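Protease Do-like 8, chloroplastic (Arabidopsis thaliana, PDB 4IC6) probably acts as a serine endopeptidase of the chloroplast thylakoid, an HtrA-type protease that joins a trypsin-like domain to a PDZ domain. Local coordinates at residues V42-L50 and I78-A88; G65-D73 and P201-L209. The protein carries 1 engineered substitution. All coordinates share one frame; numbering follows the deposited sequence.

Contact 1 packs inside the first six-stranded barrel of the trypsin-like domain, while contact 2 joins strand 67-71 of that barrel to the loop leading into strand 207-210 of the second; their centres are about 9 Å apart. Strand 67-71 is the sheet neighbour of both strands of contact 1. Two probable hydrogen bonds sew the contacts together: Thr80 OG1 lies 2.6 Å from Ser68 O, and Val84 O lies 2.7 Å from Asn66 N. Contact 1 carries His83 of the predicted charge relay system, and the side chain of Ala204 in contact 2, engineered in place of the predicted nucleophilic serine, is about 6 Å from that of His83. The third member, Asp126, bonds through OD1 to the backbone N of His83.

Contact 1: V42-L50 and I78-A88; sequences VVNIFDVTL and IVTNYHVIGNA
Ile78 begins the apolar part of the contact: its CG2 meets Val43 CG2 at 3.8 Å, and Ile45 CD1 lies close by. Branched aliphatic residues suit this place, Val43, Ile45 and Ile78 filling the core between strands 42-47 and 78-80, which are inclined at 70°. Two residues on, Thr80 and Ile45 reach tip to tip, with Ile45 CD1 only 3.5 Å from Thr80 CB, a tight fit. A bond to Ser68 O satisfies the buried hydroxyl of Thr80, while CB and CG2 present carbon to Ile45. Beyond the bend that holds His83, Ile85 returns to the barrel interior and sets its CG2 3.8 Å from Ile45 CG2.

Helix 86-90 then meets polar groups. Asn87 ND2 bonds to Thr49 OG1 at 3.0 Å, tilted 27° from the amide plane. Next, Ala88 N is taken at 2.7 Å by the syn lone pair of Asp47 OD2; with CG anti to the backbone N (chi1 -175°), Asp47 turns its carboxylate to the helix start. Its OD1 accepts Thr49 N, making an Asx turn, and Thr49 OG1 from above the carboxylate plane. Three bonds fix the carboxylate's rotation, and its negative charge beside a helix N-terminus probably interacts favourably with the helix dipole.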
ATOM      1  N   VAL A  42     -34.003  14.312  -5.659  1.00 43.19           N
ATOM      2  CA  VAL A  42     -32.794  13.742  -5.083  1.00 38.79           C
ATOM      3  C   VAL A  42     -32.398  14.559  -3.853  1.00 37.20           C
ATOM      4  O   VAL A  42     -31.969  15.718  -3.962  1.00 34.26           O
ATOM      5  CB  VAL A  42     -31.657  13.686  -6.106  1.00 37.32           C
ATOM      6  CG1 VAL A  42     -30.457  12.978  -5.497  1.00 38.30           C
ATOM      7  CG2 VAL A  42     -32.109  12.937  -7.363  1.00 37.17           C
ATOM      8  N   VAL A  43     -32.574  13.955  -2.683  1.00 35.27           N
ATOM      9  CA  VAL A  43     -32.342  14.665  -1.427  1.00 38.69           C
ATOM     10  C   VAL A  43     -30.952  14.371  -0.886  1.00 37.60           C
ATOM     11  O   VAL A  43     -30.271  13.459  -1.356  1.00 34.94           O
ATOM     12  CB  VAL A  43     -33.387  14.314  -0.341  1.00 38.73           C
ATOM     13  CG1 VAL A  43     -34.792  14.626  -0.819  1.00 40.10           C
ATOM     14  CG2 VAL A  43     -33.273  12.849   0.079  1.00 40.10           C
ATOM     15  N   ASN A  44     -30.542  15.161   0.096  1.00 34.98           N
ATOM     16  CA  ASN A  44     -29.305  14.923   0.828  1.00 37.51           C
ATOM     17  C   ASN A  44     -29.600  14.397   2.237  1.00 40.55           C
ATOM     18  O   ASN A  44     -30.469  14.922   2.938  1.00 43.66           O
ATOM     19  CB  ASN A  44     -28.468  16.209   0.896  1.00 39.23           C
ATOM     20  CG  ASN A  44     -27.380  16.139   1.937  1.00 39.36           C
ATOM     21  OD1 ASN A  44     -26.361  15.465   1.755  1.00 42.50           O
ATOM     22  ND2 ASN A  44     -27.582  16.847   3.041  1.00 37.33           N
ATOM     23  N   ILE A  45     -28.876  13.356   2.641  1.00 41.13           N
ATOM     24  CA  ILE A  45     -29.051  12.764   3.964  1.00 40.77           C
ATOM     25  C   ILE A  45     -27.734  12.758   4.743  1.00 41.83           C
ATOM     26  O   ILE A  45     -26.734  12.179   4.290  1.00 40.49           O
ATOM     27  CB  ILE A  45     -29.552  11.298   3.861  1.00 48.08           C
ATOM     28  CG1 ILE A  45     -30.879  11.238   3.103  1.00 48.54           C
ATOM     29  CG2 ILE A  45     -29.674  10.670   5.250  1.00 46.76           C
ATOM     30  CD1 ILE A  45     -31.302   9.837   2.674  1.00 44.62           C
ATOM     31  N   PHE A  46     -27.735  13.422   5.897  1.00 42.96           N
ATOM     32  CA  PHE A  46     -26.643  13.323   6.857  1.00 45.41           C
ATOM     33  C   PHE A  46     -27.062  12.453   8.047  1.00 46.52           C
ATOM     34  O   PHE A  46     -28.081  12.717   8.682  1.00 49.09           O
ATOM     35  CB  PHE A  46     -26.200  14.711   7.344  1.00 48.10           C
ATOM     36  CG  PHE A  46     -25.449  15.512   6.305  1.00 51.86           C
ATOM     37  CD1 PHE A  46     -24.221  15.078   5.824  1.00 53.08           C
ATOM     38  CD2 PHE A  46     -25.967  16.703   5.815  1.00 50.52           C
ATOM     39  CE1 PHE A  46     -23.525  15.814   4.871  1.00 50.52           C
ATOM     40  CE2 PHE A  46     -25.274  17.447   4.867  1.00 51.23           C
ATOM     41  CZ  PHE A  46     -24.055  16.999   4.395  1.00 50.16           C
ATOM     42  N   ASP A  47     -26.279  11.409   8.333  1.00 45.75           N
ATOM     43  CA  ASP A  47     -26.481  10.574   9.523  1.00 46.27           C
ATOM     44  C   ASP A  47     -26.251  11.434  10.765  1.00 46.28           C
ATOM     45  O   ASP A  47     -25.159  11.989  10.955  1.00 43.37           O
ATOM     46  CB  ASP A  47     -25.502   9.390   9.507  1.00 49.77           C
ATOM     47  CG  ASP A  47     -25.733   8.400  10.651  1.00 51.77           C
ATOM     48  OD1 ASP A  47     -26.053   8.826  11.790  1.00 54.18           O
ATOM     49  OD2 ASP A  47     -25.574   7.182  10.416  1.00 47.60           O
ATOM     50  N   VAL A  48     -27.263  11.560  11.616  1.00 50.62           N
ATOM     51  CA  VAL A  48     -27.120  12.451  12.773  1.00 50.55           C
ATOM     52  C   VAL A  48     -26.085  11.964  13.784  1.00 53.02           C
ATOM     53  O   VAL A  48     -25.647  12.738  14.640  1.00 54.38           O
ATOM     54  CB  VAL A  48     -28.463  12.745  13.506  1.00 58.06           C
ATOM     55  CG1 VAL A  48     -29.457  13.438  12.572  1.00 57.74           C
ATOM     56  CG2 VAL A  48     -29.055  11.475  14.111  1.00 56.84           C
ATOM     57  N   THR A  49     -25.682  10.700  13.694  1.00 49.84           N
ATOM     58  CA  THR A  49     -24.756  10.145  14.689  1.00 54.20           C
ATOM     59  C   THR A  49     -23.287  10.359  14.321  1.00 58.10           C
ATOM     60  O   THR A  49     -22.389  10.009  15.084  1.00 60.91           O
ATOM     61  CB  THR A  49     -25.014   8.648  14.968  1.00 53.51           C
ATOM     62  OG1 THR A  49     -24.756   7.884  13.779  1.00 54.53           O
ATOM     63  CG2 THR A  49     -26.449   8.433  15.432  1.00 51.96           C
ATOM     64  N   LEU A  50     -23.050  10.928  13.145  1.00 58.16           N
ATOM     65  CA  LEU A  50     -21.692  11.201  12.692  1.00 65.13           C
ATOM     66  C   LEU A  50     -21.279  12.649  12.934  1.00 76.56           C
ATOM     67  O   LEU A  50     -22.126  13.527  13.101  1.00 79.67           O
ATOM     68  CB  LEU A  50     -21.558  10.886  11.205  1.00 60.18           C
ATOM     69  CG  LEU A  50     -21.478   9.401  10.883  1.00 57.12           C
ATOM     70  CD1 LEU A  50     -21.524   9.196   9.381  1.00 52.50           C
ATOM     71  CD2 LEU A  50     -20.211   8.817  11.478  1.00 56.93           C
ATOM     72  N   ILE A  78     -38.778   8.794   2.192  1.00 46.07           N
ATOM     73  CA  ILE A  78     -37.481   8.980   1.554  1.00 42.24           C
ATOM     74  C   ILE A  78     -36.795   7.632   1.447  1.00 40.26           C
ATOM     75  O   ILE A  78     -36.740   6.903   2.429  1.00 37.47           O
ATOM     76  CB  ILE A  78     -36.564   9.892   2.401  1.00 43.52           C
ATOM     77  CG1 ILE A  78     -37.229  11.243   2.657  1.00 41.01           C
ATOM     78  CG2 ILE A  78     -35.204  10.059   1.714  1.00 45.73           C
ATOM     79  CD1 ILE A  78     -37.689  11.941   1.394  1.00 44.22           C
ATOM     80  N   VAL A  79     -36.268   7.303   0.267  1.00 36.78           N
ATOM     81  CA  VAL A  79     -35.563   6.035   0.085  1.00 35.41           C
ATOM     82  C   VAL A  79     -34.063   6.261  -0.100  1.00 34.36           C
ATOM     83  O   VAL A  79     -33.650   7.177  -0.826  1.00 36.63           O
ATOM     84  CB  VAL A  79     -36.116   5.249  -1.120  1.00 40.58           C
ATOM     85  CG1 VAL A  79     -35.255   4.003  -1.416  1.00 39.16           C
ATOM     86  CG2 VAL A  79     -37.547   4.853  -0.867  1.00 37.19           C
ATOM     87  N   THR A  80     -33.252   5.444   0.575  1.00 31.95           N
ATOM     88  CA  THR A  80     -31.791   5.550   0.480  1.00 36.97           C
ATOM     89  C   THR A  80     -31.143   4.190   0.733  1.00 37.57           C
ATOM     90  O   THR A  80     -31.844   3.204   0.972  1.00 37.95           O
ATOM     91  CB  THR A  80     -31.247   6.578   1.504  1.00 35.03           C
ATOM     92  OG1 THR A  80     -29.878   6.897   1.215  1.00 35.22           O
ATOM     93  CG2 THR A  80     -31.358   6.022   2.923  1.00 34.31           C
ATOM     94  N   ASN A  81     -29.815   4.131   0.691  1.00 37.26           N
ATOM     95  CA  ASN A  81     -29.117   2.928   1.137  1.00 34.72           C
ATOM     96  C   ASN A  81     -29.143   2.805   2.661  1.00 34.47           C
ATOM     97  O   ASN A  81     -29.088   3.805   3.392  1.00 36.32           O
ATOM     98  CB  ASN A  81     -27.650   2.919   0.700  1.00 29.91           C
ATOM     99  CG  ASN A  81     -27.475   2.682  -0.783  1.00 30.50           C
ATOM    100  OD1 ASN A  81     -26.781   3.442  -1.459  1.00 28.37           O
ATOM    101  ND2 ASN A  81     -28.090   1.623  -1.297  1.00 30.87           N
ATOM    102  N   TYR A  82     -29.212   1.562   3.124  1.00 31.65           N
ATOM    103  CA  TYR A  82     -29.008   1.226   4.518  1.00 36.00           C
ATOM    104  C   TYR A  82     -27.665   1.838   4.920  1.00 38.33           C
ATOM    105  O   TYR A  82     -27.539   2.458   5.969  1.00 36.79           O
ATOM    106  CB  TYR A  82     -28.997  -0.304   4.666  1.00 35.13           C
ATOM    107  CG  TYR A  82     -28.847  -0.846   6.081  1.00 34.72           C
ATOM    108  CD1 TYR A  82     -29.900  -1.497   6.711  1.00 33.33           C
ATOM    109  CD2 TYR A  82     -27.638  -0.758   6.761  1.00 35.10           C
ATOM    110  CE1 TYR A  82     -29.765  -2.016   7.997  1.00 38.02           C
ATOM    111  CE2 TYR A  82     -27.495  -1.271   8.041  1.00 37.90           C
ATOM    112  CZ  TYR A  82     -28.567  -1.897   8.652  1.00 39.72           C
ATOM    113  OH  TYR A  82     -28.432  -2.404   9.926  1.00 47.44           O
ATOM    114  N   HIS A  83     -26.671   1.701   4.049  1.00 37.36           N
ATOM    115  CA  HIS A  83     -25.327   2.187   4.345  1.00 36.79           C
ATOM    116  C   HIS A  83     -25.186   3.698   4.559  1.00 36.93           C
ATOM    117  O   HIS A  83     -24.312   4.109   5.308  1.00 39.72           O
ATOM    118  CB  HIS A  83     -24.317   1.731   3.268  1.00 37.01           C
ATOM    119  CG  HIS A  83     -22.892   2.053   3.618  1.00 37.57           C
ATOM    120  ND1 HIS A  83     -22.176   3.053   2.992  1.00 40.20           N
ATOM    121  CD2 HIS A  83     -22.069   1.529   4.552  1.00 33.62           C
ATOM    122  CE1 HIS A  83     -20.965   3.121   3.523  1.00 37.83           C
ATOM    123  NE2 HIS A  83     -20.873   2.201   4.465  1.00 35.07           N
ATOM    124  N   VAL A  84     -26.008   4.534   3.919  1.00 38.12           N
ATOM    125  CA  VAL A  84     -25.813   5.969   4.122  1.00 38.71           C
ATOM    126  C   VAL A  84     -26.168   6.390   5.558  1.00 43.23           C
ATOM    127  O   VAL A  84     -25.616   7.354   6.088  1.00 41.13           O
ATOM    128  CB  VAL A  84     -26.524   6.881   3.083  1.00 50.64           C
ATOM    129  CG1 VAL A  84     -26.279   6.399   1.653  1.00 39.17           C
ATOM    130  CG2 VAL A  84     -27.994   7.040   3.391  1.00 56.38           C
ATOM    131  N   ILE A  85     -27.078   5.654   6.190  1.00 41.48           N
ATOM    132  CA  ILE A  85     -27.327   5.860   7.615  1.00 42.49           C
ATOM    133  C   ILE A  85     -26.874   4.671   8.442  1.00 42.47           C
ATOM    134  O   ILE A  85     -27.492   4.351   9.452  1.00 40.79           O
ATOM    135  CB  ILE A  85     -28.811   6.172   7.909  1.00 43.62           C
ATOM    136  CG1 ILE A  85     -29.732   5.116   7.283  1.00 44.08           C
ATOM    137  CG2 ILE A  85     -29.164   7.545   7.401  1.00 41.04           C
ATOM    138  CD1 ILE A  85     -31.068   4.979   8.017  1.00 46.97           C
ATOM    139  N   GLY A  86     -25.790   4.027   8.014  1.00 41.97           N
ATOM    140  CA  GLY A  86     -25.332   2.790   8.624  1.00 39.85           C
ATOM    141  C   GLY A  86     -24.943   2.951  10.076  1.00 43.11           C
ATOM    142  O   GLY A  86     -25.247   2.104  10.926  1.00 38.90           O
ATOM    143  N   ASN A  87     -24.246   4.040  10.378  1.00 48.14           N
ATOM    144  CA  ASN A  87     -23.835   4.274  11.752  1.00 47.34           C
ATOM    145  C   ASN A  87     -25.027   4.431  12.682  1.00 48.65           C
ATOM    146  O   ASN A  87     -25.049   3.863  13.768  1.00 50.03           O
ATOM    147  CB  ASN A  87     -22.912   5.480  11.885  1.00 47.50           C
ATOM    148  CG  ASN A  87     -22.068   5.411  13.143  1.00 56.32           C
ATOM    149  OD1 ASN A  87     -21.405   4.398  13.398  1.00 61.18           O
ATOM    150  ND2 ASN A  87     -22.121   6.466  13.965  1.00 54.46           N
ATOM    151  N   ALA A  88     -26.020   5.204  12.264  1.00 48.77           N
ATOM    152  CA  ALA A  88     -27.214   5.361  13.086  1.00 52.17           C
ATOM    153  C   ALA A  88     -27.940   4.015  13.259  1.00 50.68           C
ATOM    154  O   ALA A  88     -28.398   3.691  14.347  1.00 49.79           O
ATOM    155  CB  ALA A  88     -28.138   6.408  12.496  1.00 53.86           C
TER

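Contact 2: G65-D73 and P201-L209; sequences GNGSGVVWD and PGNAGGPLL. Engineered in segment 201-209: Ala204 (natural residue Ser).
Ser68 N donates to Ala204 O at 2.9 Å, almost in line with the carbonyl (C=O...N angle 165°), the sole direct hydrogen bond between these segments. Beside it, Gly205 CA makes a CA-H...O contact of 3.3 Å with Ser68 O, while Gly205 O receives a similar one from Gly69 CA. Such close backbones suit glycine: having no side chain, Gly67 and Gly205 let the main chain come this near to Ala204 O and Ser68 O. Small Ser68 brings its CB to 3.6 Å from Gly206 N. Farther along, Val70 lays CG2 across the Pro207 ring, 3.7 Å from CB.

The loop is the GNSGG motif of HtrA proteases, the counterpart of GDSGG in trypsin, read here as GNAGG because Ala204 is engineered in place of the natural serine, the predicted nucleophile. In this fold the backbone of the loop supplies the oxyanion hole. Residues Asn203 to Gly206 form a type II turn, closed by Gly206 N to Asn203 O; the positive phi of Gly205 (86°) is readily adopted by glycine.

One water accepts from Ser68 OG and donates to Ala204 O and Pro201 O, tying Ser68 to two carbonyls of the loop. Ser68 has its OG anti to the carbonyl carbon (chi1 -49°), where it also bonds Asn161 N. At the start of the turn, Asn203 is held through OD1 by Asn200 N and through ND2 by Ala198 O, whereas Asn219 ND2 reaches Asn203 O. Leu215 of strand 215-219 packs against both Val70 and Pro207.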
ATOM      1  N   GLY A  65     -20.843   6.776   6.090  1.00 60.53           N
ATOM      2  CA  GLY A  65     -22.243   7.152   5.947  1.00 56.58           C
ATOM      3  C   GLY A  65     -22.425   8.469   5.208  1.00 54.18           C
ATOM      4  O   GLY A  65     -21.472   8.983   4.629  1.00 56.14           O
ATOM      5  N   ASN A  66     -23.645   9.018   5.234  1.00 52.15           N
ATOM      6  CA  ASN A  66     -23.986  10.264   4.517  1.00 47.48           C
ATOM      7  C   ASN A  66     -23.985  10.070   3.011  1.00 46.05           C
ATOM      8  O   ASN A  66     -23.172   9.315   2.482  1.00 44.16           O
ATOM      9  CB  ASN A  66     -23.008  11.382   4.851  1.00 47.14           C
ATOM     10  CG  ASN A  66     -22.825  11.563   6.331  1.00 50.56           C
ATOM     11  OD1 ASN A  66     -23.785  11.471   7.106  1.00 46.06           O
ATOM     12  ND2 ASN A  66     -21.581  11.801   6.744  1.00 54.80           N
ATOM     13  N   GLY A  67     -24.891  10.758   2.325  1.00 41.19           N
ATOM     14  CA  GLY A  67     -25.012  10.617   0.889  1.00 38.04           C
ATOM     15  C   GLY A  67     -26.327  11.162   0.395  1.00 36.47           C
ATOM     16  O   GLY A  67     -26.811  12.201   0.878  1.00 33.56           O
ATOM     17  N   SER A  68     -26.923  10.443  -0.552  1.00 33.67           N
ATOM     18  CA  SER A  68     -28.133  10.911  -1.194  1.00 32.83           C
ATOM     19  C   SER A  68     -29.316   9.989  -0.910  1.00 37.10           C
ATOM     20  O   SER A  68     -29.171   8.908  -0.333  1.00 37.36           O
ATOM     21  CB  SER A  68     -27.917  11.014  -2.706  1.00 30.21           C
ATOM     22  OG  SER A  68     -26.724  11.725  -3.011  1.00 30.99           O
ATOM     23  N   GLY A  69     -30.494  10.433  -1.333  1.00 36.73           N
ATOM     24  CA  GLY A  69     -31.697   9.637  -1.232  1.00 36.80           C
ATOM     25  C   GLY A  69     -32.671  10.103  -2.288  1.00 34.91           C
ATOM     26  O   GLY A  69     -32.380  11.007  -3.070  1.00 35.23           O
ATOM     27  N   VAL A  70     -33.850   9.503  -2.295  1.00 31.23           N
ATOM     28  CA  VAL A  70     -34.820   9.785  -3.328  1.00 30.57           C
ATOM     29  C   VAL A  70     -36.198  10.016  -2.674  1.00 36.25           C
ATOM     30  O   VAL A  70     -36.601   9.249  -1.810  1.00 38.71           O
ATOM     31  CB  VAL A  70     -34.858   8.594  -4.298  1.00 39.34           C
ATOM     32  CG1 VAL A  70     -36.225   8.441  -4.909  1.00 48.58           C
ATOM     33  CG2 VAL A  70     -33.778   8.750  -5.367  1.00 37.04           C
ATOM     34  N   VAL A  71     -36.890  11.085  -3.062  1.00 35.39           N
ATOM     35  CA  VAL A  71     -38.267  11.304  -2.601  1.00 35.06           C
ATOM     36  C   VAL A  71     -39.175  10.226  -3.193  1.00 39.68           C
ATOM     37  O   VAL A  71     -39.387  10.174  -4.416  1.00 43.35           O
ATOM     38  CB  VAL A  71     -38.785  12.664  -3.025  1.00 42.85           C
ATOM     39  CG1 VAL A  71     -40.253  12.830  -2.568  1.00 45.14           C
ATOM     40  CG2 VAL A  71     -37.906  13.785  -2.443  1.00 41.63           C
ATOM     41  N   TRP A  72     -39.683   9.350  -2.334  1.00 38.18           N
ATOM     42  CA  TRP A  72     -40.454   8.188  -2.784  1.00 38.80           C
ATOM     43  C   TRP A  72     -41.906   8.552  -3.097  1.00 43.05           C
ATOM     44  O   TRP A  72     -42.475   8.081  -4.080  1.00 41.13           O
ATOM     45  CB  TRP A  72     -40.410   7.083  -1.728  1.00 40.35           C
ATOM     46  CG  TRP A  72     -41.031   5.787  -2.162  1.00 42.57           C
ATOM     47  CD1 TRP A  72     -42.150   5.193  -1.646  1.00 45.14           C
ATOM     48  CD2 TRP A  72     -40.568   4.928  -3.208  1.00 43.09           C
ATOM     49  NE1 TRP A  72     -42.402   4.008  -2.303  1.00 46.01           N
ATOM     50  CE2 TRP A  72     -41.447   3.826  -3.269  1.00 45.41           C
ATOM     51  CE3 TRP A  72     -39.496   4.986  -4.106  1.00 39.78           C
ATOM     52  CZ2 TRP A  72     -41.283   2.786  -4.194  1.00 43.87           C
ATOM     53  CZ3 TRP A  72     -39.332   3.951  -5.015  1.00 41.41           C
ATOM     54  CH2 TRP A  72     -40.220   2.868  -5.051  1.00 42.00           C
ATOM     55  N   ASP A  73     -42.508   9.387  -2.255  1.00 48.27           N
ATOM     56  CA  ASP A  73     -43.879   9.814  -2.506  1.00 50.89           C
ATOM     57  C   ASP A  73     -44.221  11.152  -1.871  1.00 51.23           C
ATOM     58  O   ASP A  73     -43.390  11.775  -1.205  1.00 50.08           O
ATOM     59  CB  ASP A  73     -44.878   8.731  -2.079  1.00 53.62           C
ATOM     60  CG  ASP A  73     -44.856   8.463  -0.586  1.00 59.20           C
ATOM     61  OD1 ASP A  73     -44.519   9.380   0.196  1.00 57.97           O
ATOM     62  OD2 ASP A  73     -45.185   7.321  -0.196  1.00 64.28           O
ATOM     63  N   PRO A 201     -19.066   8.152  -3.613  1.00 31.91           N
ATOM     64  CA  PRO A 201     -19.697   8.782  -2.439  1.00 35.43           C
ATOM     65  C   PRO A 201     -20.551   9.987  -2.813  1.00 34.14           C
ATOM     66  O   PRO A 201     -21.480  10.327  -2.087  1.00 33.17           O
ATOM     67  CB  PRO A 201     -18.501   9.204  -1.587  1.00 35.42           C
ATOM     68  CG  PRO A 201     -17.441   8.172  -1.938  1.00 36.67           C
ATOM     69  CD  PRO A 201     -17.612   7.979  -3.429  1.00 32.18           C
ATOM     70  N   GLY A 202     -20.273  10.581  -3.969  1.00 32.68           N
ATOM     71  CA  GLY A 202     -20.996  11.751  -4.424  1.00 32.31           C
ATOM     72  C   GLY A 202     -22.362  11.436  -5.006  1.00 34.49           C
ATOM     73  O   GLY A 202     -23.127  12.356  -5.298  1.00 34.58           O
ATOM     74  N   ASN A 203     -22.676  10.156  -5.193  1.00 29.42           N
ATOM     75  CA  ASN A 203     -24.018   9.781  -5.650  1.00 26.97           C
ATOM     76  C   ASN A 203     -24.624   8.519  -5.006  1.00 27.85           C
ATOM     77  O   ASN A 203     -25.732   8.098  -5.356  1.00 32.15           O
ATOM     78  CB  ASN A 203     -24.087   9.722  -7.178  1.00 25.76           C
ATOM     79  CG  ASN A 203     -23.195   8.638  -7.774  1.00 26.27           C
ATOM     80  OD1 ASN A 203     -22.891   7.637  -7.129  1.00 30.13           O
ATOM     81  ND2 ASN A 203     -22.760   8.848  -9.015  1.00 27.07           N
ATOM     82  N   ALA A 204     -23.912   7.938  -4.048  1.00 30.54           N
ATOM     83  CA  ALA A 204     -24.403   6.767  -3.322  1.00 30.78           C
ATOM     84  C   ALA A 204     -25.729   7.094  -2.629  1.00 32.28           C
ATOM     85  O   ALA A 204     -25.864   8.159  -2.017  1.00 30.06           O
ATOM     86  CB  ALA A 204     -23.363   6.286  -2.305  1.00 31.73           C
ATOM     87  N   GLY A 205     -26.703   6.184  -2.743  1.00 32.24           N
ATOM     88  CA  GLY A 205     -28.050   6.389  -2.211  1.00 31.43           C
ATOM     89  C   GLY A 205     -28.984   7.132  -3.159  1.00 33.02           C
ATOM     90  O   GLY A 205     -30.213   7.169  -2.951  1.00 33.87           O
ATOM     91  N   GLY A 206     -28.399   7.756  -4.182  1.00 30.40           N
ATOM     92  CA  GLY A 206     -29.145   8.500  -5.176  1.00 28.21           C
ATOM     93  C   GLY A 206     -29.675   7.592  -6.275  1.00 32.08           C
ATOM     94  O   GLY A 206     -29.415   6.386  -6.279  1.00 33.50           O
ATOM     95  N   PRO A 207     -30.448   8.163  -7.203  1.00 30.92           N
ATOM     96  CA  PRO A 207     -31.105   7.354  -8.226  1.00 34.25           C
ATOM     97  C   PRO A 207     -30.200   7.124  -9.411  1.00 29.50           C
ATOM     98  O   PRO A 207     -29.434   8.023  -9.786  1.00 29.39           O
ATOM     99  CB  PRO A 207     -32.256   8.255  -8.673  1.00 35.29           C
ATOM    100  CG  PRO A 207     -31.665   9.649  -8.567  1.00 32.41           C
ATOM    101  CD  PRO A 207     -30.765   9.599  -7.340  1.00 31.80           C
ATOM    102  N   LEU A 208     -30.323   5.939  -9.995  1.00 26.62           N
ATOM    103  CA  LEU A 208     -29.863   5.687 -11.344  1.00 28.68           C
ATOM    104  C   LEU A 208     -31.070   5.831 -12.259  1.00 29.47           C
ATOM    105  O   LEU A 208     -32.068   5.138 -12.067  1.00 31.96           O
ATOM    106  CB  LEU A 208     -29.303   4.270 -11.449  1.00 29.10           C
ATOM    107  CG  LEU A 208     -28.648   3.947 -12.791  1.00 29.46           C
ATOM    108  CD1 LEU A 208     -27.390   4.820 -12.931  1.00 26.35           C
ATOM    109  CD2 LEU A 208     -28.288   2.465 -12.881  1.00 29.77           C
ATOM    110  N   LEU A 209     -30.991   6.715 -13.257  1.00 28.43           N
ATOM    111  CA  LEU A 209     -32.133   6.933 -14.146  1.00 28.62           C
ATOM    112  C   LEU A 209     -31.883   6.398 -15.564  1.00 31.42           C
ATOM    113  O   LEU A 209     -30.734   6.359 -16.029  1.00 29.51           O
ATOM    114  CB  LEU A 209     -32.490   8.422 -14.218  1.00 28.68           C
ATOM    115  CG  LEU A 209     -32.773   9.147 -12.903  1.00 32.40           C
ATOM    116  CD1 LEU A 209     -33.082  10.602 -13.223  1.00 33.06           C
ATOM    117  CD2 LEU A 209     -33.954   8.495 -12.156  1.00 29.01           C
TER
HETATM  118  O   HOH W   1     -21.930   8.933   0.144  1.00 43.90           O
HETATM  119  O   HOH W   2     -24.383  10.454  -2.227  1.00 34.80           O